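Local coordinates for regulatory protein SWI6 (Saccharomyces cerevisiae, PDB 1SW6) that serves as a regulatory subunit of the yeast transcription complexes SBF and MBF in cell-cycle-dependent transcription, this piece being its ankyrin-repeat domain, at residues F30-T35 with H149-G154; M163-L168 with L196-N201; K173-Y178 with S218-Y223; N201-H206 with L276-S281; T285-A290 with A301-G306. One frame throughout, in Å; residues are numbered along the deposited sequence.

How the contacts relate
Contact 5 is the buried one: two helices of a single ankyrin repeat meet through aliphatic groups and a thiol. Contact 1 lies at the surface, about 33 Å away between centres, where two aromatic rings rest on the end of helix 144-152. Contacts 2 and 4 are partly buried and polar; both join the loops that precede repeat helices, they share N201, and a probable hydrogen bond from S281 N to M200 O links them. Contact 4 also packs on contact 5 through H206 and L276. Contact 3, also partly buried, packs tyrosines and alanines where helix 176-179 meets helix 218-234. It touches contact 2 through the E165–K173 salt bridge and contact 5 through K222 on A301.

Contact 1 of 5, residues F30-T35 with H149-G154; sequences FTHDLT and HLVKHG
F30 carries its CG anti to its own carbonyl carbon (chi1 -53°), whereas in H32 CG sits in the crowded position between backbone N and carbonyl carbon (chi1 62°), and both rings come to rest against the last turn of helix 144-152. V151 sends CG1 over one face of the F30 ring, off toward the rim on the CD1 side, 4.1 Å from the ring centroid, a CH-pi contact. Farther round the ring, F30 CE2 lies 3.5 Å from K152 CA and also touches K152 CB. The lysine thus meets the ring with its backbone and the first carbons of its side chain. A branched valine and a flat ring suit this patch, since both present broad apolar surfaces.

H32 packs on the turn that ends the helix. Over one face of its imidazole lies G154 CA, 4.0 Å from the centroid, and over the opposite face lies the carboxylate carbon of D33. The ring atom CE1 comes within 3.2 Å of V151 O, while NE2 has its hydrogen bond with S155 O just beyond the segment. G154 has positive phi and is the C-prime residue of a Schellman motif, with its N bonded to V151 O at 2.9 Å; glycine suits a backbone shape in which a CB would jam against the preceding carbonyl.

R157, following the turn, forms a salt bridge with D33 and a hydrogen bond with F30 O. The loop after strand 27-29 is thereby laid against the end of helix 144-152. Within the first ankyrin repeat, L150 of this helix packs on helix 134-140.

Contact 2 of 5, residues M163-L168 with L196-N201; sequences MGESCL and LEDSMN
Residues 163-166 and 196-199 run in nearly opposite directions, 171° apart, and come closest where the CA atoms of G164 and D198 are 4.2 Å apart. M163 O accepts from S199 N at 3.1 Å with an N-H...O angle of 162°, and S199 OG lies beside the same oxygen. G164 has positive phi, and a CB on it would run into S199 N, so glycine fits on both counts. G164 O meets D198 CB at 3.2 Å and also takes a CA-H...O contact from D198.

D198 and E165 lie side by side, pointing the same way, their carboxylates nearly coplanar. The like charges at E165 OE2 and D198 OD1 stand 4.1 Å apart without touching. A water between the two carboxylates donates to each. The repulsion is probably eased by their other partners: E165 OE1 makes salt bridges with K170 and K173, and D198 OD1 bonds H207. The second oxygen, D198 OD2, is met from above the carboxylate plane by M200 N at 2.8 Å, which makes an Asx turn. At the other end of the contact S166 CB rests 3.9 Å from L196 CD1.

S166 is the N-cap of helix 167-173, and D198 to N201 form a type I beta turn. Adjoining loops lying alongside each other ahead of their helices are characteristic of stacked ankyrin repeats, here the second and third.

Contact 3 of 5, residues K173-Y178 with S218-Y223; sequences KSVNNY and SAAAKY
In this ankyrin stack the contact joins the second repeat to the third, where the short helix 176-179 meets the first turns of the long helix 218-234. Y178 dominates. With CG anti to the backbone N (chi1 164°), the ring reaches the start of helix 218-234, and A220 CA sits over one face, 4.0 Å from the centroid. Small residues suit this surface: A220 CB touches Y178 CD2 at 3.8 Å, and A219 CB is 3.7 Å from Y178 OH. V175 CG1 adds a lighter apolar touch on A220 CB.

Replacing Y178 by an alanine would probably open a gap over A219 CB and A220 CA and take from the Y223 ring the contact made by CD1, leaving that ring freer to shift.

The two tyrosine rings meet obliquely, with centroids 4.8 Å apart and planes at 57°. On its side, Y223 also packs against F183 of helix 183-190. A second copy of the protein reaches the neighbouring residues, its C217 packing on V175 and its N295 on N176, so the contact borders the subunit interface. The closest approach between the tyrosines is tight: Y178 CD1 lies over one face of the Y223 ring, off toward the rim and 3.2 Å from Y223 CG.

Contact 4 of 5, residues N201-H206 with L276-S281; sequences NRTILH and LNAQDS
R202 and D280 lie side by side and form a salt bridge in which R202 NE donates to D280 OD2 at 3.1 Å with an angle of 166°. The oxygen uses its anti lone pair and lies in the guanidinium plane, at its edge; the two flat groups are 22° from coplanar. D280 OD1 is occupied elsewhere, accepting from the backbone N atoms of N282 and D284, so both carboxylate oxygens are engaged. Without that guanidinium, a leucine in place of R202 would probably leave D280 OD2 without its charged mate across the contact.

H206 is held at both ring nitrogens. ND1 accepts from T203 N at 3.1 Å, while NE2 has its hydrogen bond with D284 O. D280 CB lies over one face of the imidazole, 4.2 Å from the centroid. T203 is the N-cap of helix 204-212: its OG1 takes a weak bond from L205 N, and with H206 it forms a capping box. Between the segments a water lies 2.7 Å from N201 O and also within hydrogen-bonding reach of Q279 O.

Apolar contact continues toward L276, where L205 CD1 meets L276 CA at 3.8 Å and T203 CG2 touches A278 CB. The in-plane pairing of an acid with a base, set beside a histidine fixed by T203 N and D284 O, is consistent with a specific fit between the two segments of this third repeat.

Contact 5 of 5, residues T285-A290 with A301-G306; sequences TCLNIA and ALLDYG
L302 of helix 296-304 packs on L287 of helix 286-293, the two forming the helix pair of the fourth ankyrin repeat. The contact between them is apolar. L302 CD1 reaches the backbone at L287 CA, 3.8 Å away, and also lies near A290 CB, where a small residue suits. L287 and L302 slide past each other in opposite directions, their CD1 atoms 4.2 Å apart. L303 meets L287 at about a right angle, the CD2 atoms of the two residues touching at 3.9 Å. Branched leucine suits L287, whose CD1 meets L302 and whose CD2 meets L303. I209 of helix 204-212 and L225 of helix 218-234 also pack on L302 and so tie this repeat to the third.

No hydrogen bond crosses between the two segments; those near the contact serve the helix ends. T285, the N-cap of its helix, accepts at OG1 from N288 N at 3.1 Å. Where the second helix ends, G306, with positive phi, closes a Schellman motif, its N bonded to L303 O; glycine is suited to that turn.

The thiol completes the packing: C286 SG, placed between backbone N and carbonyl carbon (chi1 61°), touches both methyls of L302, each at 3.9 Å.

Contact 1 of 5, residues F30-T35 with H149-G154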
# COMPACT_ATOMS: atom_id res chain seq x y z
N PHE A 30 27.84 -1.93 7.32
CA PHE A 30 27.39 -2.95 8.25
C PHE A 30 27.47 -4.31 7.55
O PHE A 30 27.27 -4.40 6.34
CB PHE A 30 25.94 -2.68 8.69
CG PHE A 30 25.71 -1.29 9.21
CD1 PHE A 30 25.57 -0.22 8.34
CD2 PHE A 30 25.66 -1.05 10.58
CE1 PHE A 30 25.38 1.07 8.82
CE2 PHE A 30 25.47 0.24 11.08
CZ PHE A 30 25.33 1.31 10.20
N THR A 31 27.78 -5.37 8.30
CA THR A 31 27.90 -6.70 7.69
C THR A 31 27.09 -7.81 8.33
O THR A 31 27.16 -8.96 7.89
CB THR A 31 29.38 -7.16 7.64
OG1 THR A 31 29.99 -6.97 8.93
CG2 THR A 31 30.15 -6.38 6.58
N HIS A 32 26.31 -7.49 9.36
CA HIS A 32 25.50 -8.49 10.04
C HIS A 32 24.69 -9.35 9.06
O HIS A 32 24.42 -10.51 9.33
CB HIS A 32 24.54 -7.82 11.02
CG HIS A 32 23.56 -6.90 10.35
ND1 HIS A 32 23.82 -5.56 10.15
CD2 HIS A 32 22.34 -7.13 9.81
CE1 HIS A 32 22.81 -5.01 9.51
NE2 HIS A 32 21.90 -5.94 9.29
N ASP A 33 24.31 -8.77 7.93
CA ASP A 33 23.52 -9.48 6.93
C ASP A 33 24.32 -9.91 5.71
O ASP A 33 23.78 -10.53 4.79
CB ASP A 33 22.34 -8.60 6.46
CG ASP A 33 22.78 -7.20 6.08
OD1 ASP A 33 21.91 -6.38 5.72
OD2 ASP A 33 23.99 -6.89 6.14
N LEU A 34 25.61 -9.60 5.72
CA LEU A 34 26.48 -9.93 4.61
C LEU A 34 27.53 -10.96 4.99
O LEU A 34 28.73 -10.67 5.00
CB LEU A 34 27.19 -8.67 4.10
CG LEU A 34 26.31 -7.47 3.76
CD1 LEU A 34 27.20 -6.34 3.25
CD2 LEU A 34 25.28 -7.85 2.72
N THR A 35 27.08 -12.17 5.31
CA THR A 35 28.01 -13.23 5.70
C THR A 35 28.13 -14.31 4.62
O THR A 35 29.16 -14.98 4.53
CB THR A 35 27.57 -13.87 7.04
OG1 THR A 35 26.18 -14.21 6.98
CG2 THR A 35 27.79 -12.90 8.20
N HIS A 149 18.61 3.55 11.46
CA HIS A 149 18.53 2.99 12.80
C HIS A 149 18.22 1.49 12.76
O HIS A 149 18.81 0.71 13.50
CB HIS A 149 17.46 3.71 13.61
CG HIS A 149 17.93 4.98 14.23
ND1 HIS A 149 17.22 6.16 14.13
CD2 HIS A 149 19.01 5.26 14.99
CE1 HIS A 149 17.85 7.11 14.80
NE2 HIS A 149 18.94 6.59 15.33
N LEU A 150 17.30 1.09 11.89
CA LEU A 150 16.96 -0.33 11.79
C LEU A 150 18.11 -1.16 11.24
O LEU A 150 18.33 -2.30 11.67
CB LEU A 150 15.72 -0.55 10.91
CG LEU A 150 14.37 -0.07 11.44
CD1 LEU A 150 13.27 -0.61 10.55
CD2 LEU A 150 14.15 -0.55 12.86
N VAL A 151 18.86 -0.59 10.30
CA VAL A 151 19.99 -1.31 9.74
C VAL A 151 21.02 -1.49 10.85
O VAL A 151 21.45 -2.60 11.14
CB VAL A 151 20.62 -0.54 8.56
CG1 VAL A 151 21.94 -1.19 8.16
CG2 VAL A 151 19.65 -0.53 7.38
N LYS A 152 21.41 -0.39 11.47
CA LYS A 152 22.38 -0.43 12.56
C LYS A 152 21.98 -1.42 13.65
O LYS A 152 22.84 -1.96 14.35
CB LYS A 152 22.54 0.96 13.17
CG LYS A 152 23.27 0.95 14.50
CD LYS A 152 23.50 2.36 15.02
CE LYS A 152 24.34 2.33 16.29
NZ LYS A 152 24.81 3.70 16.68
N HIS A 153 20.69 -1.66 13.81
CA HIS A 153 20.23 -2.57 14.85
C HIS A 153 19.95 -4.01 14.43
O HIS A 153 19.32 -4.76 15.17
CB HIS A 153 19.01 -1.97 15.55
CG HIS A 153 19.36 -0.88 16.51
ND1 HIS A 153 19.56 -1.11 17.85
CD2 HIS A 153 19.63 0.43 16.31
CE1 HIS A 153 19.94 0.01 18.44
NE2 HIS A 153 19.99 0.96 17.52
N GLY A 154 20.43 -4.39 13.25
CA GLY A 154 20.25 -5.77 12.81
C GLY A 154 19.32 -6.10 11.67
O GLY A 154 19.35 -7.23 11.18

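Contact 2 of 5, residues M163-L168 with L196-N201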
# COMPACT_ATOMS: atom_id res chain seq x y z
N MET A 163 7.17 -11.47 -3.32
CA MET A 163 7.47 -11.37 -4.75
C MET A 163 8.99 -11.40 -4.94
O MET A 163 9.48 -11.38 -6.06
CB MET A 163 6.91 -10.07 -5.31
CG MET A 163 5.40 -10.02 -5.35
SD MET A 163 4.81 -11.18 -6.59
CE MET A 163 5.00 -10.15 -8.10
N GLY A 164 9.72 -11.43 -3.83
CA GLY A 164 11.17 -11.44 -3.90
C GLY A 164 11.70 -10.02 -4.06
O GLY A 164 12.87 -9.81 -4.39
N GLU A 165 10.84 -9.05 -3.84
CA GLU A 165 11.22 -7.65 -3.95
C GLU A 165 11.90 -7.18 -2.67
O GLU A 165 11.39 -7.37 -1.57
CB GLU A 165 9.99 -6.80 -4.28
CG GLU A 165 9.58 -6.99 -5.73
CD GLU A 165 8.30 -6.27 -6.11
OE1 GLU A 165 7.86 -5.34 -5.38
OE2 GLU A 165 7.75 -6.63 -7.18
N SER A 166 13.08 -6.58 -2.83
CA SER A 166 13.85 -6.07 -1.69
C SER A 166 13.31 -4.74 -1.20
O SER A 166 12.42 -4.17 -1.82
CB SER A 166 15.31 -5.89 -2.09
OG SER A 166 15.41 -4.84 -3.05
N CYS A 167 13.86 -4.23 -0.10
CA CYS A 167 13.41 -2.96 0.43
C CYS A 167 13.82 -1.81 -0.48
O CYS A 167 13.10 -0.83 -0.61
CB CYS A 167 13.94 -2.72 1.85
SG CYS A 167 15.73 -2.81 2.04
N LEU A 168 14.98 -1.93 -1.12
CA LEU A 168 15.42 -0.87 -2.03
C LEU A 168 14.46 -0.81 -3.23
O LEU A 168 14.23 0.26 -3.78
CB LEU A 168 16.85 -1.13 -2.50
CG LEU A 168 17.37 -0.08 -3.49
CD1 LEU A 168 17.48 1.26 -2.79
CD2 LEU A 168 18.73 -0.51 -4.06
N LEU A 196 20.55 -7.67 -5.90
CA LEU A 196 19.43 -8.59 -5.79
C LEU A 196 18.40 -8.56 -6.94
O LEU A 196 18.06 -7.49 -7.45
CB LEU A 196 18.69 -8.32 -4.47
CG LEU A 196 19.52 -8.30 -3.18
CD1 LEU A 196 18.64 -7.92 -1.98
CD2 LEU A 196 20.15 -9.67 -2.98
N GLU A 197 17.92 -9.74 -7.33
CA GLU A 197 16.89 -9.86 -8.37
C GLU A 197 15.69 -10.53 -7.68
O GLU A 197 15.87 -11.32 -6.75
CB GLU A 197 17.36 -10.74 -9.54
CG GLU A 197 17.72 -12.17 -9.17
CD GLU A 197 18.19 -12.98 -10.37
OE1 GLU A 197 18.46 -14.19 -10.21
OE2 GLU A 197 18.29 -12.41 -11.48
N ASP A 198 14.48 -10.21 -8.12
CA ASP A 198 13.30 -10.79 -7.50
C ASP A 198 12.87 -12.11 -8.16
O ASP A 198 13.60 -12.68 -8.97
CB ASP A 198 12.15 -9.77 -7.52
CG ASP A 198 11.71 -9.40 -8.92
OD1 ASP A 198 10.96 -8.41 -9.05
OD2 ASP A 198 12.09 -10.09 -9.88
N SER A 199 11.68 -12.59 -7.80
CA SER A 199 11.18 -13.85 -8.34
C SER A 199 10.97 -13.84 -9.86
O SER A 199 10.72 -14.88 -10.46
CB SER A 199 9.87 -14.22 -7.64
OG SER A 199 10.11 -14.40 -6.26
N MET A 200 11.08 -12.66 -10.46
CA MET A 200 10.92 -12.50 -11.91
C MET A 200 12.30 -12.19 -12.50
O MET A 200 12.41 -11.76 -13.66
CB MET A 200 9.98 -11.32 -12.19
CG MET A 200 8.54 -11.56 -11.79
SD MET A 200 7.71 -12.68 -12.94
CE MET A 200 7.45 -11.57 -14.34
N ASN A 201 13.34 -12.40 -11.70
CA ASN A 201 14.71 -12.10 -12.10
C ASN A 201 14.81 -10.64 -12.54
O ASN A 201 15.58 -10.30 -13.42
CB ASN A 201 15.19 -13.02 -13.23
CG ASN A 201 15.25 -14.48 -12.81
OD1 ASN A 201 15.62 -14.80 -11.68
ND2 ASN A 201 14.89 -15.37 -13.72
O HOH W 1 8.02 -8.18 -9.66
O HOH W 2 17.00 -5.05 -5.41

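Contact 3 of 5, residues K173-Y178 with S218-Y223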
# COMPACT_ATOMS: atom_id res chain seq x y z
N LYS A 173 9.69 2.09 -6.43
CA LYS A 173 8.32 1.85 -6.88
C LYS A 173 7.36 2.92 -6.34
O LYS A 173 6.16 2.87 -6.64
CB LYS A 173 7.85 0.45 -6.47
CG LYS A 173 8.55 -0.65 -7.25
CD LYS A 173 8.03 -2.02 -6.87
CE LYS A 173 6.59 -2.23 -7.32
NZ LYS A 173 6.22 -3.66 -7.18
N SER A 174 7.88 3.87 -5.56
CA SER A 174 7.07 4.97 -5.03
C SER A 174 7.83 6.28 -5.27
O SER A 174 9.06 6.27 -5.45
CB SER A 174 6.81 4.78 -3.53
OG SER A 174 7.98 5.02 -2.77
N VAL A 175 7.12 7.40 -5.30
CA VAL A 175 7.77 8.69 -5.57
C VAL A 175 8.31 9.32 -4.31
O VAL A 175 8.96 10.36 -4.36
CB VAL A 175 6.81 9.72 -6.21
CG1 VAL A 175 6.16 9.13 -7.44
CG2 VAL A 175 5.78 10.18 -5.19
N ASN A 176 8.04 8.68 -3.18
CA ASN A 176 8.46 9.19 -1.88
C ASN A 176 9.92 9.59 -1.72
O ASN A 176 10.22 10.63 -1.14
CB ASN A 176 8.07 8.18 -0.80
CG ASN A 176 6.58 8.01 -0.69
OD1 ASN A 176 5.90 7.74 -1.68
ND2 ASN A 176 6.05 8.16 0.53
N ASN A 177 10.84 8.77 -2.22
CA ASN A 177 12.26 9.09 -2.08
C ASN A 177 12.72 10.21 -3.01
O ASN A 177 13.70 10.89 -2.72
CB ASN A 177 13.08 7.82 -2.26
CG ASN A 177 13.12 6.98 -0.99
OD1 ASN A 177 13.93 7.23 -0.12
ND2 ASN A 177 12.22 6.02 -0.87
N TYR A 178 12.01 10.41 -4.10
CA TYR A 178 12.33 11.50 -5.03
C TYR A 178 11.80 12.81 -4.42
O TYR A 178 12.53 13.78 -4.27
CB TYR A 178 11.68 11.22 -6.38
CG TYR A 178 11.60 12.40 -7.32
CD1 TYR A 178 12.74 13.05 -7.77
CD2 TYR A 178 10.37 12.84 -7.79
CE1 TYR A 178 12.66 14.12 -8.67
CE2 TYR A 178 10.28 13.90 -8.69
CZ TYR A 178 11.42 14.53 -9.12
OH TYR A 178 11.31 15.58 -10.00
N SER A 218 7.04 9.39 -13.84
CA SER A 218 8.06 9.54 -14.88
C SER A 218 9.28 10.31 -14.36
O SER A 218 10.43 9.89 -14.57
CB SER A 218 7.43 10.26 -16.09
OG SER A 218 8.40 10.69 -17.03
N ALA A 219 9.04 11.42 -13.68
CA ALA A 219 10.12 12.24 -13.12
C ALA A 219 10.93 11.46 -12.08
O ALA A 219 12.16 11.46 -12.13
CB ALA A 219 9.55 13.50 -12.49
N ALA A 220 10.24 10.80 -11.16
CA ALA A 220 10.91 10.01 -10.11
C ALA A 220 11.84 8.95 -10.69
O ALA A 220 12.98 8.81 -10.25
CB ALA A 220 9.87 9.35 -9.21
N ALA A 221 11.36 8.20 -11.67
CA ALA A 221 12.17 7.15 -12.27
C ALA A 221 13.41 7.70 -12.98
O ALA A 221 14.48 7.09 -12.94
CB ALA A 221 11.34 6.32 -13.24
N LYS A 222 13.28 8.85 -13.63
CA LYS A 222 14.42 9.44 -14.31
C LYS A 222 15.44 9.78 -13.22
O LYS A 222 16.63 9.48 -13.32
CB LYS A 222 14.00 10.71 -15.04
CG LYS A 222 15.14 11.45 -15.76
CD LYS A 222 15.57 10.70 -17.02
CE LYS A 222 16.33 11.60 -17.98
NZ LYS A 222 17.60 12.15 -17.40
N TYR A 223 14.94 10.39 -12.15
CA TYR A 223 15.76 10.79 -11.02
C TYR A 223 16.48 9.61 -10.38
O TYR A 223 17.68 9.67 -10.11
CB TYR A 223 14.88 11.47 -9.98
CG TYR A 223 15.57 11.85 -8.69
CD1 TYR A 223 16.26 13.05 -8.57
CD2 TYR A 223 15.46 11.03 -7.56
CE1 TYR A 223 16.83 13.44 -7.36
CE2 TYR A 223 16.02 11.41 -6.34
CZ TYR A 223 16.70 12.62 -6.25
OH TYR A 223 17.18 13.05 -5.04

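Contact 4 of 5, residues N201-H206 with L276-S281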
# COMPACT_ATOMS: atom_id res chain seq x y z
N ASN A 201 13.34 -12.40 -11.70
CA ASN A 201 14.71 -12.10 -12.10
C ASN A 201 14.81 -10.64 -12.54
O ASN A 201 15.58 -10.30 -13.42
CB ASN A 201 15.19 -13.02 -13.23
CG ASN A 201 15.25 -14.48 -12.81
OD1 ASN A 201 15.62 -14.80 -11.68
ND2 ASN A 201 14.89 -15.37 -13.72
N ARG A 202 14.00 -9.79 -11.92
CA ARG A 202 14.02 -8.37 -12.23
C ARG A 202 14.93 -7.63 -11.26
O ARG A 202 14.83 -7.80 -10.04
CB ARG A 202 12.61 -7.79 -12.20
CG ARG A 202 11.86 -8.10 -13.48
CD ARG A 202 10.39 -7.75 -13.38
NE ARG A 202 9.75 -7.89 -14.69
CZ ARG A 202 8.45 -7.69 -14.91
NH1 ARG A 202 7.65 -7.36 -13.90
NH2 ARG A 202 7.96 -7.83 -16.14
N THR A 203 15.82 -6.82 -11.81
CA THR A 203 16.77 -6.05 -11.01
C THR A 203 16.16 -4.72 -10.62
O THR A 203 15.01 -4.42 -10.96
CB THR A 203 18.04 -5.78 -11.82
OG1 THR A 203 17.76 -4.77 -12.81
CG2 THR A 203 18.48 -7.06 -12.54
N ILE A 204 16.94 -3.91 -9.90
CA ILE A 204 16.47 -2.60 -9.47
C ILE A 204 16.19 -1.73 -10.70
O ILE A 204 15.29 -0.90 -10.68
CB ILE A 204 17.51 -1.91 -8.55
CG1 ILE A 204 16.93 -0.59 -8.03
CG2 ILE A 204 18.80 -1.65 -9.30
CD1 ILE A 204 15.81 -0.81 -7.01
N LEU A 205 16.96 -1.93 -11.77
CA LEU A 205 16.75 -1.15 -12.99
C LEU A 205 15.45 -1.51 -13.66
O LEU A 205 14.79 -0.66 -14.24
CB LEU A 205 17.89 -1.34 -14.00
CG LEU A 205 19.23 -0.69 -13.66
CD1 LEU A 205 20.18 -0.82 -14.86
CD2 LEU A 205 19.00 0.78 -13.31
N HIS A 206 15.07 -2.78 -13.61
CA HIS A 206 13.82 -3.18 -14.25
C HIS A 206 12.67 -2.46 -13.55
O HIS A 206 11.76 -1.97 -14.20
CB HIS A 206 13.59 -4.69 -14.14
CG HIS A 206 14.34 -5.50 -15.15
ND1 HIS A 206 15.46 -6.23 -14.84
CD2 HIS A 206 14.11 -5.70 -16.47
CE1 HIS A 206 15.89 -6.85 -15.92
NE2 HIS A 206 15.09 -6.55 -16.92
N LEU A 276 22.87 -3.39 -16.29
CA LEU A 276 22.34 -2.59 -17.38
C LEU A 276 21.62 -3.38 -18.45
O LEU A 276 20.52 -2.99 -18.85
CB LEU A 276 23.44 -1.74 -18.01
CG LEU A 276 22.99 -0.82 -19.17
CD1 LEU A 276 21.88 0.12 -18.71
CD2 LEU A 276 24.18 -0.00 -19.68
N ASN A 277 22.21 -4.48 -18.91
CA ASN A 277 21.62 -5.29 -19.96
C ASN A 277 21.13 -6.66 -19.48
O ASN A 277 20.99 -7.58 -20.27
CB ASN A 277 22.63 -5.49 -21.10
CG ASN A 277 23.15 -4.17 -21.66
OD1 ASN A 277 22.39 -3.34 -22.15
ND2 ASN A 277 24.46 -3.96 -21.57
N ALA A 278 20.86 -6.78 -18.18
CA ALA A 278 20.38 -8.03 -17.61
C ALA A 278 18.96 -8.34 -18.10
O ALA A 278 18.14 -7.43 -18.27
CB ALA A 278 20.39 -7.95 -16.08
N GLN A 279 18.66 -9.62 -18.30
CA GLN A 279 17.34 -10.01 -18.77
C GLN A 279 16.53 -10.65 -17.66
O GLN A 279 17.05 -11.44 -16.88
CB GLN A 279 17.47 -11.00 -19.93
CG GLN A 279 17.96 -10.37 -21.22
CD GLN A 279 18.33 -11.41 -22.26
OE1 GLN A 279 19.38 -12.04 -22.16
NE2 GLN A 279 17.47 -11.60 -23.25
N ASP A 280 15.25 -10.29 -17.59
CA ASP A 280 14.37 -10.86 -16.58
C ASP A 280 13.85 -12.20 -17.08
O ASP A 280 14.36 -12.73 -18.07
CB ASP A 280 13.21 -9.91 -16.26
CG ASP A 280 12.22 -9.77 -17.41
OD1 ASP A 280 12.45 -10.34 -18.49
OD2 ASP A 280 11.20 -9.06 -17.22
N SER A 281 12.83 -12.74 -16.42
CA SER A 281 12.27 -14.04 -16.79
C SER A 281 11.62 -14.10 -18.17
O SER A 281 11.48 -15.18 -18.74
CB SER A 281 11.27 -14.51 -15.74
OG SER A 281 11.96 -15.04 -14.62
O HOH W 3 18.22 -10.23 -14.15

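Contact 5 of 5, residues T285-A290 with A301-G306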
# COMPACT_ATOMS: atom_id res chain seq x y z
N THR A 285 15.17 -6.78 -21.18
CA THR A 285 16.15 -5.94 -20.51
C THR A 285 15.28 -4.75 -20.08
O THR A 285 14.16 -4.60 -20.57
CB THR A 285 17.22 -5.45 -21.48
OG1 THR A 285 16.59 -4.80 -22.58
CG2 THR A 285 18.07 -6.60 -21.96
N CYS A 286 15.77 -3.91 -19.17
CA CYS A 286 14.95 -2.78 -18.77
C CYS A 286 14.69 -1.91 -20.00
O CYS A 286 13.63 -1.30 -20.15
CB CYS A 286 15.61 -1.99 -17.63
SG CYS A 286 17.23 -1.23 -17.93
N LEU A 287 15.65 -1.89 -20.92
CA LEU A 287 15.49 -1.10 -22.14
C LEU A 287 14.32 -1.60 -22.99
O LEU A 287 13.58 -0.80 -23.57
CB LEU A 287 16.77 -1.14 -22.98
CG LEU A 287 16.69 -0.42 -24.32
CD1 LEU A 287 16.38 1.06 -24.10
CD2 LEU A 287 18.00 -0.62 -25.08
N ASN A 288 14.17 -2.93 -23.07
CA ASN A 288 13.09 -3.53 -23.86
C ASN A 288 11.72 -3.24 -23.24
O ASN A 288 10.74 -3.06 -23.96
CB ASN A 288 13.31 -5.04 -24.00
CG ASN A 288 12.78 -5.59 -25.33
OD1 ASN A 288 12.13 -4.87 -26.09
ND2 ASN A 288 13.06 -6.86 -25.62
N ILE A 289 11.66 -3.22 -21.91
CA ILE A 289 10.42 -2.91 -21.20
C ILE A 289 10.11 -1.44 -21.45
O ILE A 289 8.96 -1.04 -21.66
CB ILE A 289 10.59 -3.12 -19.67
CG1 ILE A 289 10.61 -4.62 -19.35
CG2 ILE A 289 9.49 -2.38 -18.91
CD1 ILE A 289 10.97 -4.94 -17.91
N ALA A 290 11.16 -0.62 -21.45
CA ALA A 290 11.02 0.81 -21.68
C ALA A 290 10.58 1.14 -23.10
O ALA A 290 9.79 2.06 -23.31
CB ALA A 290 12.35 1.52 -21.36
N ALA A 301 17.75 8.08 -22.08
CA ALA A 301 18.69 8.09 -20.97
C ALA A 301 19.43 6.75 -20.92
O ALA A 301 20.66 6.70 -20.80
CB ALA A 301 17.97 8.34 -19.67
N LEU A 302 18.68 5.65 -21.02
CA LEU A 302 19.26 4.31 -20.99
C LEU A 302 20.19 4.05 -22.18
O LEU A 302 21.22 3.39 -22.02
CB LEU A 302 18.17 3.24 -21.00
CG LEU A 302 17.42 2.93 -19.71
CD1 LEU A 302 16.33 1.93 -20.02
CD2 LEU A 302 18.38 2.38 -18.65
N LEU A 303 19.79 4.52 -23.35
CA LEU A 303 20.60 4.32 -24.54
C LEU A 303 21.92 5.06 -24.37
O LEU A 303 22.99 4.54 -24.73
CB LEU A 303 19.86 4.82 -25.79
CG LEU A 303 18.78 3.86 -26.32
CD1 LEU A 303 17.97 4.55 -27.41
CD2 LEU A 303 19.42 2.58 -26.86
N ASP A 304 21.85 6.27 -23.82
CA ASP A 304 23.05 7.07 -23.61
C ASP A 304 23.98 6.45 -22.58
O ASP A 304 25.17 6.78 -22.54
CB ASP A 304 22.68 8.50 -23.19
CG ASP A 304 22.08 9.30 -24.34
OD1 ASP A 304 22.02 8.78 -25.47
OD2 ASP A 304 21.67 10.46 -24.11
N TYR A 305 23.46 5.56 -21.73
CA TYR A 305 24.30 4.91 -20.74
C TYR A 305 24.90 3.66 -21.37
O TYR A 305 25.71 2.96 -20.75
CB TYR A 305 23.50 4.57 -19.48
CG TYR A 305 23.27 5.73 -18.52
CD1 TYR A 305 22.00 5.97 -17.97
CD2 TYR A 305 24.32 6.58 -18.14
CE1 TYR A 305 21.78 7.04 -17.06
CE2 TYR A 305 24.11 7.64 -17.24
CZ TYR A 305 22.84 7.86 -16.70
OH TYR A 305 22.63 8.90 -15.82
N GLY A 306 24.50 3.38 -22.61
CA GLY A 306 25.02 2.23 -23.31
C GLY A 306 24.14 1.00 -23.40
O GLY A 306 24.61 -0.06 -23.83